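ORF48 (Lactococcus phage TP901-1, PDB 3UH8) is probably a structural component of the phage baseplate, its N-terminal part folding as an all-beta domain of immunoglobulin type. Local coordinates at residues E46-F51 against E110-R115; E67-F72 against G77-V82. One frame throughout, in Å; residues are numbered along the deposited sequence.

Interaction 1 of 2, residues E46-F51 against E110-R115; sequences EGLQPF and EQFSTR
Leu48 faces the corner formed by Gln111 and Phe112, and its two methyl groups divide the contact between them. CD1 comes in at the rim of the Phe112 ring, close to the ring plane, and lies 3.7 Å from CE2 of Phe112. The same Leu48 CD1 is 3.8 Å from CB of Gln111. The second methyl, Leu48 CD2, sits at the same 3.8 Å from Gln111 CB and extends the contact to Gln111 CG at 3.9 Å. The leucine and glutamine side chains run at roughly a right angle to each other, and CB of Gln111 is met by both tips of the fork.

Torsions account for this placement. In Leu48 CG stands beside the backbone N and opposite the carbonyl carbon (chi1 -61°), and CD1 and CD2 project toward the second segment. Phe112 holds its ring between its own N and carbonyl carbon (chi1 84°), turning one ring edge toward the leucine although its CB does not point there.

The backbones stay well apart: the closest CA atoms, of Leu48 and Gln111, are separated by 7.9 Å. Consistent with this spacing, strands 49-54 and 112-122 both pair antiparallel with strand 92-103; Gln49 bonds to Arg101 and Phe112 to Phe100 through the backbone. Phe100 also stacks on the Phe112 ring, Lys43 adds a cation-pi contact, and the Lys102 side chain touches both Leu48 and Gln111.

Leu48, the Phe112 ring edge and the aliphatic part of Gln111 make up a small patch near the surface of the domain, with 121 Å² buried. Its carbon-to-carbon distances of 3.7 to 3.9 Å imply that the two segments adhere directly by dispersion and hydrophobic burial.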
ATOM      1  N   GLU A  46       2.851 -13.387   8.003  1.00 36.45           N
ATOM      2  CA  GLU A  46       4.098 -14.150   8.128  1.00 36.23           C
ATOM      3  C   GLU A  46       4.190 -15.150   6.990  1.00 39.38           C
ATOM      4  O   GLU A  46       3.233 -15.886   6.722  1.00 39.05           O
ATOM      5  CB  GLU A  46       4.165 -14.891   9.478  1.00 37.84           C
ATOM      6  CG  GLU A  46       3.918 -13.998  10.682  1.00 49.09           C
ATOM      7  CD  GLU A  46       4.326 -14.525  12.046  1.00 69.94           C
ATOM      8  OE1 GLU A  46       4.700 -15.716  12.158  1.00 63.34           O
ATOM      9  OE2 GLU A  46       4.239 -13.741  13.016  1.00 64.43           O
ATOM     10  N   GLY A  47       5.326 -15.128   6.305  1.00 35.53           N
ATOM     11  CA  GLY A  47       5.581 -15.979   5.152  1.00 35.22           C
ATOM     12  C   GLY A  47       5.014 -15.418   3.863  1.00 38.55           C
ATOM     13  O   GLY A  47       5.092 -16.074   2.822  1.00 38.30           O
ATOM     14  N   LEU A  48       4.431 -14.201   3.922  1.00 34.42           N
ATOM     15  CA  LEU A  48       3.856 -13.517   2.764  1.00 33.78           C
ATOM     16  C   LEU A  48       4.567 -12.200   2.490  1.00 36.54           C
ATOM     17  O   LEU A  48       4.994 -11.509   3.420  1.00 36.63           O
ATOM     18  CB  LEU A  48       2.336 -13.291   2.906  1.00 33.66           C
ATOM     19  CG  LEU A  48       1.434 -14.528   3.049  1.00 37.98           C
ATOM     20  CD1 LEU A  48       0.007 -14.123   3.330  1.00 38.13           C
ATOM     21  CD2 LEU A  48       1.471 -15.399   1.808  1.00 40.00           C
ATOM     22  N   GLN A  49       4.684 -11.860   1.200  1.00 31.62           N
ATOM     23  CA  GLN A  49       5.332 -10.652   0.704  1.00 30.55           C
ATOM     24  C   GLN A  49       4.282  -9.618   0.269  1.00 32.80           C
ATOM     25  O   GLN A  49       3.449  -9.928  -0.588  1.00 32.18           O
ATOM     26  CB  GLN A  49       6.283 -11.020  -0.451  1.00 31.77           C
ATOM     27  CG  GLN A  49       6.864  -9.856  -1.257  1.00 42.37           C
ATOM     28  CD  GLN A  49       7.833  -9.008  -0.482  1.00 56.82           C
ATOM     29  OE1 GLN A  49       8.630  -9.503   0.322  1.00 50.71           O
ATOM     30  NE2 GLN A  49       7.789  -7.707  -0.721  1.00 47.45           N
ATOM     31  N   PRO A  50       4.295  -8.392   0.844  1.00 28.39           N
ATOM     32  CA  PRO A  50       3.312  -7.382   0.421  1.00 27.64           C
ATOM     33  C   PRO A  50       3.674  -6.718  -0.905  1.00 30.66           C
ATOM     34  O   PRO A  50       4.850  -6.495  -1.195  1.00 29.93           O
ATOM     35  CB  PRO A  50       3.293  -6.378   1.576  1.00 29.40           C
ATOM     36  CG  PRO A  50       4.558  -6.591   2.320  1.00 34.10           C
ATOM     37  CD  PRO A  50       5.211  -7.863   1.876  1.00 29.76           C
ATOM     38  N   PHE A  51       2.651  -6.413  -1.708  1.00 26.92           N
ATOM     39  CA  PHE A  51       2.807  -5.774  -3.010  1.00 26.46           C
ATOM     40  C   PHE A  51       1.924  -4.548  -3.131  1.00 30.05           C
ATOM     41  O   PHE A  51       0.746  -4.595  -2.772  1.00 29.65           O
ATOM     42  CB  PHE A  51       2.493  -6.766  -4.141  1.00 28.11           C
ATOM     43  CG  PHE A  51       3.622  -7.710  -4.474  1.00 29.54           C
ATOM     44  CD1 PHE A  51       4.531  -7.403  -5.478  1.00 32.36           C
ATOM     45  CD2 PHE A  51       3.778  -8.905  -3.786  1.00 31.72           C
ATOM     46  CE1 PHE A  51       5.578  -8.277  -5.785  1.00 33.37           C
ATOM     47  CE2 PHE A  51       4.817  -9.784  -4.104  1.00 34.42           C
ATOM     48  CZ  PHE A  51       5.717  -9.458  -5.093  1.00 32.37           C
ATOM     49  N   GLU A 110      -1.124 -14.664  -4.794  1.00 43.68           N
ATOM     50  CA  GLU A 110      -1.840 -13.922  -3.759  1.00 42.98           C
ATOM     51  C   GLU A 110      -2.659 -14.821  -2.840  1.00 46.19           C
ATOM     52  O   GLU A 110      -3.542 -15.547  -3.303  1.00 45.80           O
ATOM     53  CB  GLU A 110      -2.723 -12.820  -4.368  1.00 44.25           C
ATOM     54  CG  GLU A 110      -3.442 -11.995  -3.315  1.00 53.94           C
ATOM     55  CD  GLU A 110      -4.687 -11.291  -3.800  1.00 72.41           C
ATOM     56  OE1 GLU A 110      -5.752 -11.946  -3.860  1.00 68.83           O
ATOM     57  OE2 GLU A 110      -4.601 -10.080  -4.105  1.00 64.00           O
ATOM     58  N   GLN A 111      -2.377 -14.737  -1.532  1.00 42.55           N
ATOM     59  CA  GLN A 111      -3.087 -15.480  -0.494  1.00 42.04           C
ATOM     60  C   GLN A 111      -4.284 -14.677   0.002  1.00 44.94           C
ATOM     61  O   GLN A 111      -5.312 -15.264   0.343  1.00 44.72           O
ATOM     62  CB  GLN A 111      -2.130 -15.851   0.650  1.00 43.42           C
ATOM     63  CG  GLN A 111      -1.722 -17.336   0.701  1.00 60.96           C
ATOM     64  CD  GLN A 111      -1.542 -18.028  -0.639  1.00 82.78           C
ATOM     65  OE1 GLN A 111      -2.248 -18.990  -0.961  1.00 78.57           O
ATOM     66  NE2 GLN A 111      -0.598 -17.565  -1.452  1.00 76.02           N
ATOM     67  N   PHE A 112      -4.153 -13.334   0.010  1.00 40.60           N
ATOM     68  CA  PHE A 112      -5.174 -12.355   0.399  1.00 39.89           C
ATOM     69  C   PHE A 112      -4.696 -10.930   0.074  1.00 42.79           C
ATOM     70  O   PHE A 112      -3.511 -10.720  -0.203  1.00 42.47           O
ATOM     71  CB  PHE A 112      -5.561 -12.485   1.892  1.00 41.60           C
ATOM     72  CG  PHE A 112      -4.661 -11.765   2.866  1.00 43.03           C
ATOM     73  CD1 PHE A 112      -5.054 -10.563   3.444  1.00 46.09           C
ATOM     74  CD2 PHE A 112      -3.419 -12.284   3.205  1.00 45.11           C
ATOM     75  CE1 PHE A 112      -4.216  -9.892   4.338  1.00 46.90           C
ATOM     76  CE2 PHE A 112      -2.587 -11.617   4.109  1.00 47.89           C
ATOM     77  CZ  PHE A 112      -2.988 -10.421   4.660  1.00 46.01           C
ATOM     78  N   SER A 113      -5.609  -9.950   0.153  1.00 38.25           N
ATOM     79  CA  SER A 113      -5.298  -8.548  -0.117  1.00 37.54           C
ATOM     80  C   SER A 113      -6.127  -7.599   0.731  1.00 39.61           C
ATOM     81  O   SER A 113      -7.137  -8.007   1.310  1.00 39.03           O
ATOM     82  CB  SER A 113      -5.508  -8.232  -1.597  1.00 41.00           C
ATOM     83  OG  SER A 113      -6.817  -8.570  -2.030  1.00 49.41           O
ATOM     84  N   THR A 114      -5.697  -6.329   0.801  1.00 35.10           N
ATOM     85  CA  THR A 114      -6.434  -5.281   1.501  1.00 34.37           C
ATOM     86  C   THR A 114      -7.499  -4.774   0.535  1.00 37.40           C
ATOM     87  O   THR A 114      -7.450  -5.060  -0.667  1.00 36.86           O
ATOM     88  CB  THR A 114      -5.517  -4.092   1.900  1.00 41.06           C
ATOM     89  OG1 THR A 114      -5.072  -3.401   0.728  1.00 38.82           O
ATOM     90  CG2 THR A 114      -4.340  -4.496   2.779  1.00 39.84           C
ATOM     91  N   ARG A 115      -8.433  -3.988   1.047  1.00 33.53           N
ATOM     92  CA  ARG A 115      -9.447  -3.379   0.207  1.00 33.02           C
ATOM     93  C   ARG A 115      -8.871  -2.078  -0.316  1.00 35.32           C
ATOM     94  O   ARG A 115      -7.915  -1.566   0.276  1.00 35.10           O
ATOM     95  CB  ARG A 115     -10.731  -3.184   0.999  1.00 34.02           C
ATOM     96  CG  ARG A 115     -11.423  -4.528   1.197  1.00 46.21           C
ATOM     97  CD  ARG A 115     -12.609  -4.474   2.127  1.00 58.72           C
ATOM     98  NE  ARG A 115     -13.516  -3.376   1.797  1.00 70.51           N
ATOM     99  CZ  ARG A 115     -14.718  -3.529   1.255  1.00 87.03           C
ATOM    100  NH1 ARG A 115     -15.188  -4.742   0.997  1.00 75.44           N
ATOM    101  NH2 ARG A 115     -15.472  -2.469   0.992  1.00 74.54           N
TER

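Interaction 2 of 2, residues E67-F72 against G77-V82; sequences ESVVSF and GTLKYV
Phe72 and Leu79 form an antiparallel non-hydrogen-bonded pair whose CA atoms are 4.0 Å apart, and beside it the N of Lys80 bonds the O of Ser71 at 2.9 Å. Next to this direct bond, water 2 joins the same two residues, accepting from Ser71 N and donating to Lys80 O at 2.7 Å. Water 1 accepts from Val70 N and Val82 N, so the two backbones are bridged by solvent where the 65-73 strand is interrupted.

On the face carrying Phe72 and Leu79, the two CB atoms touch at 4.0 Å. Val69 packs against the second strand: its CG1 reaches 3.3 Å from Lys80 O, while CG2 packs 4.1 Å from Tyr81 CB. Farther along, Tyr81 spans the widened gap between the backbones. With CG anti to the backbone N (chi1 163°), its ring extends toward Glu67, and OH donates to Glu67 OE1 at 2.6 Å. That oxygen lies at the ring edge and is met on its syn side, with the donor 28° out of the carboxylate plane; the carboxylate and ring planes are 37° apart. Ser84 OG bonds both Tyr81 OH and Glu67 OE2, tying the pair into one polar cluster, and Phe52 stacks on the tyrosine ring.

The arrangement is a beta hairpin of strands 65-73 and 78-82, closed by a G1 bulge in which Gly77, at positive phi, and Thr78 both face Asp73, within an immunoglobulin-type beta domain.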
ATOM      1  N   GLU A  67       4.330  -3.261  -7.526  1.00 26.60           N
ATOM      2  CA  GLU A  67       5.665  -3.042  -6.970  1.00 25.61           C
ATOM      3  C   GLU A  67       5.789  -3.751  -5.634  1.00 28.83           C
ATOM      4  O   GLU A  67       4.902  -3.624  -4.787  1.00 27.88           O
ATOM      5  CB  GLU A  67       5.930  -1.545  -6.778  1.00 26.67           C
ATOM      6  CG  GLU A  67       5.938  -0.722  -8.056  1.00 35.01           C
ATOM      7  CD  GLU A  67       5.773   0.770  -7.853  1.00 43.29           C
ATOM      8  OE1 GLU A  67       5.971   1.246  -6.712  1.00 28.07           O
ATOM      9  OE2 GLU A  67       5.453   1.469  -8.840  1.00 34.42           O
ATOM     10  N   SER A  68       6.895  -4.485  -5.439  1.00 25.33           N
ATOM     11  CA  SER A  68       7.160  -5.185  -4.184  1.00 25.13           C
ATOM     12  C   SER A  68       7.539  -4.181  -3.099  1.00 29.03           C
ATOM     13  O   SER A  68       8.356  -3.288  -3.347  1.00 28.74           O
ATOM     14  CB  SER A  68       8.260  -6.227  -4.368  1.00 28.35           C
ATOM     15  OG  SER A  68       9.538  -5.637  -4.535  1.00 36.72           O
ATOM     16  N   VAL A  69       6.915  -4.309  -1.917  1.00 25.23           N
ATOM     17  CA  VAL A  69       7.165  -3.451  -0.754  1.00 25.02           C
ATOM     18  C   VAL A  69       8.470  -3.931  -0.101  1.00 28.23           C
ATOM     19  O   VAL A  69       8.626  -5.129   0.155  1.00 27.13           O
ATOM     20  CB  VAL A  69       5.949  -3.439   0.218  1.00 29.03           C
ATOM     21  CG1 VAL A  69       6.267  -2.707   1.522  1.00 28.77           C
ATOM     22  CG2 VAL A  69       4.718  -2.829  -0.447  1.00 28.94           C
ATOM     23  N   VAL A  70       9.414  -3.003   0.127  1.00 24.95           N
ATOM     24  CA  VAL A  70      10.732  -3.318   0.684  1.00 24.73           C
ATOM     25  C   VAL A  70      10.696  -3.650   2.181  1.00 28.28           C
ATOM     26  O   VAL A  70      11.081  -4.757   2.547  1.00 27.88           O
ATOM     27  CB  VAL A  70      11.829  -2.279   0.300  1.00 29.06           C
ATOM     28  CG1 VAL A  70      13.215  -2.722   0.775  1.00 28.87           C
ATOM     29  CG2 VAL A  70      11.845  -2.021  -1.204  1.00 28.90           C
ATOM     30  N   SER A  71      10.228  -2.721   3.033  1.00 24.85           N
ATOM     31  CA  SER A  71      10.198  -2.912   4.489  1.00 24.48           C
ATOM     32  C   SER A  71       8.818  -3.252   5.044  1.00 28.14           C
ATOM     33  O   SER A  71       7.832  -2.596   4.702  1.00 27.64           O
ATOM     34  CB  SER A  71      10.771  -1.693   5.202  1.00 27.91           C
ATOM     35  OG  SER A  71      12.049  -1.360   4.685  1.00 37.50           O
ATOM     36  N   PHE A  72       8.763  -4.279   5.917  1.00 24.60           N
ATOM     37  CA  PHE A  72       7.533  -4.751   6.558  1.00 24.34           C
ATOM     38  C   PHE A  72       7.785  -5.574   7.813  1.00 29.00           C
ATOM     39  O   PHE A  72       8.772  -6.303   7.900  1.00 29.01           O
ATOM     40  CB  PHE A  72       6.635  -5.539   5.572  1.00 25.87           C
ATOM     41  CG  PHE A  72       7.257  -6.759   4.931  1.00 27.03           C
ATOM     42  CD1 PHE A  72       7.027  -8.028   5.447  1.00 29.76           C
ATOM     43  CD2 PHE A  72       8.052  -6.640   3.795  1.00 28.82           C
ATOM     44  CE1 PHE A  72       7.597  -9.158   4.848  1.00 30.39           C
ATOM     45  CE2 PHE A  72       8.626  -7.770   3.205  1.00 31.69           C
ATOM     46  CZ  PHE A  72       8.389  -9.020   3.728  1.00 29.58           C
ATOM     47  N   GLY A  77       1.848  -6.678  11.691  1.00 28.56           N
ATOM     48  CA  GLY A  77       0.964  -6.291  10.601  1.00 28.13           C
ATOM     49  C   GLY A  77       1.223  -4.915  10.027  1.00 30.89           C
ATOM     50  O   GLY A  77       0.278  -4.231   9.629  1.00 30.81           O
ATOM     51  N   THR A  78       2.503  -4.494   9.977  1.00 25.72           N
ATOM     52  CA  THR A  78       2.873  -3.184   9.437  1.00 24.77           C
ATOM     53  C   THR A  78       3.757  -3.276   8.207  1.00 27.25           C
ATOM     54  O   THR A  78       4.490  -4.251   8.033  1.00 26.83           O
ATOM     55  CB  THR A  78       3.501  -2.269  10.498  1.00 32.26           C
ATOM     56  OG1 THR A  78       4.732  -2.827  10.956  1.00 30.16           O
ATOM     57  CG2 THR A  78       2.571  -1.976  11.657  1.00 31.35           C
ATOM     58  N   LEU A  79       3.688  -2.244   7.357  1.00 22.70           N
ATOM     59  CA  LEU A  79       4.500  -2.130   6.150  1.00 21.99           C
ATOM     60  C   LEU A  79       4.862  -0.677   5.854  1.00 25.14           C
ATOM     61  O   LEU A  79       4.127   0.240   6.234  1.00 24.92           O
ATOM     62  CB  LEU A  79       3.842  -2.818   4.928  1.00 21.84           C
ATOM     63  CG  LEU A  79       2.501  -2.279   4.399  1.00 26.45           C
ATOM     64  CD1 LEU A  79       2.710  -1.142   3.411  1.00 28.40           C
ATOM     65  CD2 LEU A  79       1.729  -3.374   3.707  1.00 26.54           C
ATOM     66  N   LYS A  80       5.976  -0.479   5.146  1.00 20.46           N
ATOM     67  CA  LYS A  80       6.444   0.832   4.729  1.00 19.80           C
ATOM     68  C   LYS A  80       6.705   0.785   3.226  1.00 22.14           C
ATOM     69  O   LYS A  80       7.614   0.081   2.782  1.00 21.76           O
ATOM     70  CB  LYS A  80       7.702   1.243   5.518  1.00 22.30           C
ATOM     71  CG  LYS A  80       8.219   2.638   5.189  1.00 34.52           C
ATOM     72  CD  LYS A  80       9.486   2.954   5.959  1.00 41.22           C
ATOM     73  CE  LYS A  80      10.065   4.284   5.556  1.00 50.70           C
ATOM     74  NZ  LYS A  80      11.223   4.656   6.406  1.00 60.08           N
ATOM     75  N   TYR A  81       5.876   1.494   2.444  1.00 17.02           N
ATOM     76  CA  TYR A  81       6.032   1.558   0.992  1.00 16.02           C
ATOM     77  C   TYR A  81       6.553   2.937   0.583  1.00 18.39           C
ATOM     78  O   TYR A  81       5.916   3.937   0.896  1.00 17.13           O
ATOM     79  CB  TYR A  81       4.713   1.209   0.250  1.00 16.87           C
ATOM     80  CG  TYR A  81       4.716   1.646  -1.202  1.00 18.24           C
ATOM     81  CD1 TYR A  81       5.466   0.969  -2.157  1.00 19.99           C
ATOM     82  CD2 TYR A  81       4.021   2.786  -1.605  1.00 18.94           C
ATOM     83  CE1 TYR A  81       5.517   1.402  -3.481  1.00 20.41           C
ATOM     84  CE2 TYR A  81       4.060   3.226  -2.928  1.00 19.69           C
ATOM     85  CZ  TYR A  81       4.819   2.538  -3.859  1.00 26.57           C
ATOM     86  OH  TYR A  81       4.856   2.973  -5.160  1.00 26.07           O
ATOM     87  N   VAL A  82       7.681   2.977  -0.140  1.00 15.47           N
ATOM     88  CA  VAL A  82       8.269   4.229  -0.634  1.00 15.56           C
ATOM     89  C   VAL A  82       7.622   4.543  -1.984  1.00 19.67           C
ATOM     90  O   VAL A  82       7.725   3.734  -2.911  1.00 18.87           O
ATOM     91  CB  VAL A  82       9.822   4.175  -0.702  1.00 19.69           C
ATOM     92  CG1 VAL A  82      10.403   5.463  -1.293  1.00 19.56           C
ATOM     93  CG2 VAL A  82      10.425   3.903   0.675  1.00 19.51           C
TER
HETATM   94  O   HOH W   1       8.692   0.011  -0.926  1.00 21.43           O
HETATM   95  O   HOH W   2      10.146   0.240   1.937  1.00 24.64           O

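How the interactions relate
Strand 49-54 of interaction 1 and strand 65-73 of interaction 2 are sheet neighbours, and the contacts meet directly there: Gln49 NE2 probably bonds Val69 O at 2.8 Å, and Pro50 CD packs 3.6 Å from Phe72 CD2. The whole of 67-82 falls in the sequence between the two segments of interaction 1. Interaction 1 lies at the surface, a carbon-to-carbon contact between strands separated by 92-103. Interaction 2 is partly buried, nearer the domain centre, and joins adjacent hairpin strands over 358 Å² with backbone, water-mediated and tyrosine-carboxylate bonds. Strand 92-103 serves both, and its Phe100 also touches Leu79 of interaction 2.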